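Local atomic coordinates of paenibacillus xanthan lyase (Paenibacillus, PDB entry 6F2P), a protein that probably cleaves the polysaccharide xanthan by beta-elimination, as a calcium-binding lyase with polysaccharide lyase family 8 domains. Residues Y962-M967 with V980-S985. Numbering follows the deposited sequence.
Sequences YQVYMM and VDVTHS
Met966 and Val980 meet tip to tip between two strands that lie in different sheets. The terminal methyl CE of Met966 touches the methyl CG1 of Val980 at 3.9 Å. Met966 reaches across as an extended chain. Its CG is anti to the backbone N (chi1 180°), and the chain bends only at chi3 (-71°), which turns CE at the end. On the valine, the touching branch CG1 is likewise the one anti to the backbone N (chi1 -178°). The second pair is looser. Val964 CG2 lies 4.3 Å from CG1 of Val982. All four side chains leave their backbones toward the opposite strand, and all four are buried. The contact is purely apolar. It buries 135 Å² in all, shared almost evenly among the four residues.

The backbones stay well apart. CA of Val964 is 8.4 Å from CA of Val982, and CA of Met966 is 10.0 Å from CA of Val980. The gap is thus wider where the long methionine spans it and narrower where two short valines face each other. The order of the pairs shows that the two strands run in roughly opposite directions. Ile1018 of strand 1017-1021 touches Val964, Met966 and Val980, so it extends the same apolar layer.

Each strand is held by its own sheet: 960-967 lies between strands 1003-1010 and 1030-1039, and 978-984 between 1017-1021 and 987-993. On the other face of 962-967, Tyr965 OH donates to Gln963 OE1 at 2.6 Å, from above the amide carbonyl plane.

The pairing of buried side chains from two antiparallel sheets is characteristic of a beta-sandwich core, here within the Golvesin C-terminal domain near the end of the chain.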
loop_
_atom_site.group_PDB
_atom_site.type_symbol
_atom_site.label_atom_id
_atom_site.label_comp_id
_atom_site.label_asym_id
_atom_site.label_seq_id
_atom_site.Cartn_x
_atom_site.Cartn_y
_atom_site.Cartn_z
ATOM N N TYR A 962 1.403 16.617 48.946
ATOM C CA TYR A 962 0.410 17.667 48.759
ATOM C C TYR A 962 0.309 18.622 49.939
ATOM O O TYR A 962 0.114 18.195 51.082
ATOM C CB TYR A 962 -0.968 17.057 48.554
ATOM C CG TYR A 962 -1.182 16.396 47.227
ATOM C CD1 TYR A 962 -0.834 15.070 47.031
ATOM C CD2 TYR A 962 -1.759 17.090 46.173
ATOM C CE1 TYR A 962 -1.040 14.456 45.817
ATOM C CE2 TYR A 962 -1.974 16.484 44.957
ATOM C CZ TYR A 962 -1.614 15.167 44.784
ATOM O OH TYR A 962 -1.831 14.560 43.574
ATOM N N GLN A 963 0.412 19.916 49.647
ATOM C CA GLN A 963 0.099 20.962 50.612
ATOM C C GLN A 963 -1.404 21.012 50.881
ATOM O O GLN A 963 -2.212 21.050 49.952
ATOM C CB GLN A 963 0.592 22.314 50.105
ATOM C CG GLN A 963 2.095 22.391 50.016
ATOM C CD GLN A 963 2.582 23.769 49.644
ATOM O OE1 GLN A 963 1.885 24.526 48.965
ATOM N NE2 GLN A 963 3.786 24.113 50.096
ATOM N N VAL A 964 -1.772 21.002 52.158
ATOM C CA VAL A 964 -3.180 21.019 52.548
ATOM C C VAL A 964 -3.612 22.408 53.036
ATOM O O VAL A 964 -3.159 22.875 54.084
ATOM C CB VAL A 964 -3.466 19.950 53.629
ATOM C CG1 VAL A 964 -4.895 20.045 54.122
ATOM C CG2 VAL A 964 -3.175 18.556 53.090
ATOM N N TYR A 965 -4.473 23.072 52.262
ATOM C CA TYR A 965 -5.002 24.387 52.638
ATOM C C TYR A 965 -6.445 24.312 53.113
ATOM O O TYR A 965 -7.169 23.376 52.785
ATOM C CB TYR A 965 -4.930 25.368 51.473
ATOM C CG TYR A 965 -3.538 25.676 50.994
ATOM C CD1 TYR A 965 -2.884 24.825 50.114
ATOM C CD2 TYR A 965 -2.880 26.826 51.405
ATOM C CE1 TYR A 965 -1.612 25.100 49.668
ATOM C CE2 TYR A 965 -1.603 27.113 50.961
ATOM C CZ TYR A 965 -0.976 26.244 50.089
ATOM O OH TYR A 965 0.293 26.512 49.630
ATOM N N MET A 966 -6.859 25.311 53.886
ATOM C CA MET A 966 -8.255 25.433 54.296
ATOM C C MET A 966 -8.692 26.898 54.385
ATOM O O MET A 966 -7.927 27.775 54.801
ATOM C CB MET A 966 -8.507 24.714 55.620
ATOM C CG MET A 966 -9.947 24.821 56.096
ATOM S SD MET A 966 -10.267 24.060 57.697
ATOM C CE MET A 966 -10.134 22.315 57.303
ATOM N N MET A 967 -9.925 27.154 53.969
ATOM C CA MET A 967 -10.503 28.483 54.052
ATOM C C MET A 967 -11.731 28.414 54.942
ATOM O O MET A 967 -12.369 27.363 55.040
ATOM C CB MET A 967 -10.890 28.962 52.657
ATOM C CG MET A 967 -11.465 30.363 52.599
ATOM S SD MET A 967 -11.721 30.854 50.892
ATOM C CE MET A 967 -10.035 30.815 50.287
ATOM N N VAL A 980 -8.627 20.022 63.767
ATOM C CA VAL A 980 -8.706 19.537 62.395
ATOM C C VAL A 980 -7.809 18.321 62.202
ATOM O O VAL A 980 -6.614 18.374 62.487
ATOM C CB VAL A 980 -8.287 20.626 61.392
ATOM C CG1 VAL A 980 -8.418 20.111 59.964
ATOM C CG2 VAL A 980 -9.127 21.876 61.592
ATOM N N ASP A 981 -8.388 17.221 61.730
ATOM C CA ASP A 981 -7.605 16.033 61.403
ATOM C C ASP A 981 -7.245 16.007 59.930
ATOM O O ASP A 981 -8.054 16.366 59.079
ATOM C CB ASP A 981 -8.371 14.755 61.747
ATOM C CG ASP A 981 -8.594 14.597 63.225
ATOM O OD1 ASP A 981 -7.774 15.127 64.007
ATOM O OD2 ASP A 981 -9.591 13.947 63.605
ATOM N N VAL A 982 -6.024 15.585 59.634
ATOM C CA VAL A 982 -5.626 15.318 58.265
ATOM C C VAL A 982 -5.132 13.881 58.186
ATOM O O VAL A 982 -4.039 13.568 58.655
ATOM C CB VAL A 982 -4.520 16.278 57.798
ATOM C CG1 VAL A 982 -4.072 15.919 56.394
ATOM C CG2 VAL A 982 -5.007 17.715 57.859
ATOM N N THR A 983 -5.954 13.001 57.624
ATOM C CA THR A 983 -5.553 11.611 57.449
ATOM C C THR A 983 -4.900 11.451 56.086
ATOM O O THR A 983 -5.536 11.643 55.060
ATOM C CB THR A 983 -6.743 10.641 57.570
ATOM O OG1 THR A 983 -7.533 10.981 58.718
ATOM C CG2 THR A 983 -6.251 9.210 57.700
ATOM N N HIS A 984 -3.619 11.108 56.086
ATOM C CA HIS A 984 -2.850 11.000 54.858
ATOM C C HIS A 984 -2.195 9.626 54.774
ATOM O O HIS A 984 -2.488 8.732 55.575
ATOM C CB HIS A 984 -1.769 12.077 54.845
ATOM C CG HIS A 984 -0.897 12.048 56.055
ATOM N ND1 HIS A 984 0.304 11.366 56.097
ATOM C CD2 HIS A 984 -1.062 12.577 57.293
ATOM C CE1 HIS A 984 0.841 11.492 57.292
ATOM N NE2 HIS A 984 0.027 12.226 58.041
ATOM N N SER A 985 -1.302 9.461 53.806
ATOM C CA SER A 985 -0.536 8.230 53.690
ATOM C C SER A 985 0.511 8.172 54.802
ATOM O O SER A 985 1.397 9.030 54.891
ATOM C CB SER A 985 0.126 8.133 52.309
ATOM O OG SER A 985 0.865 6.933 52.164
#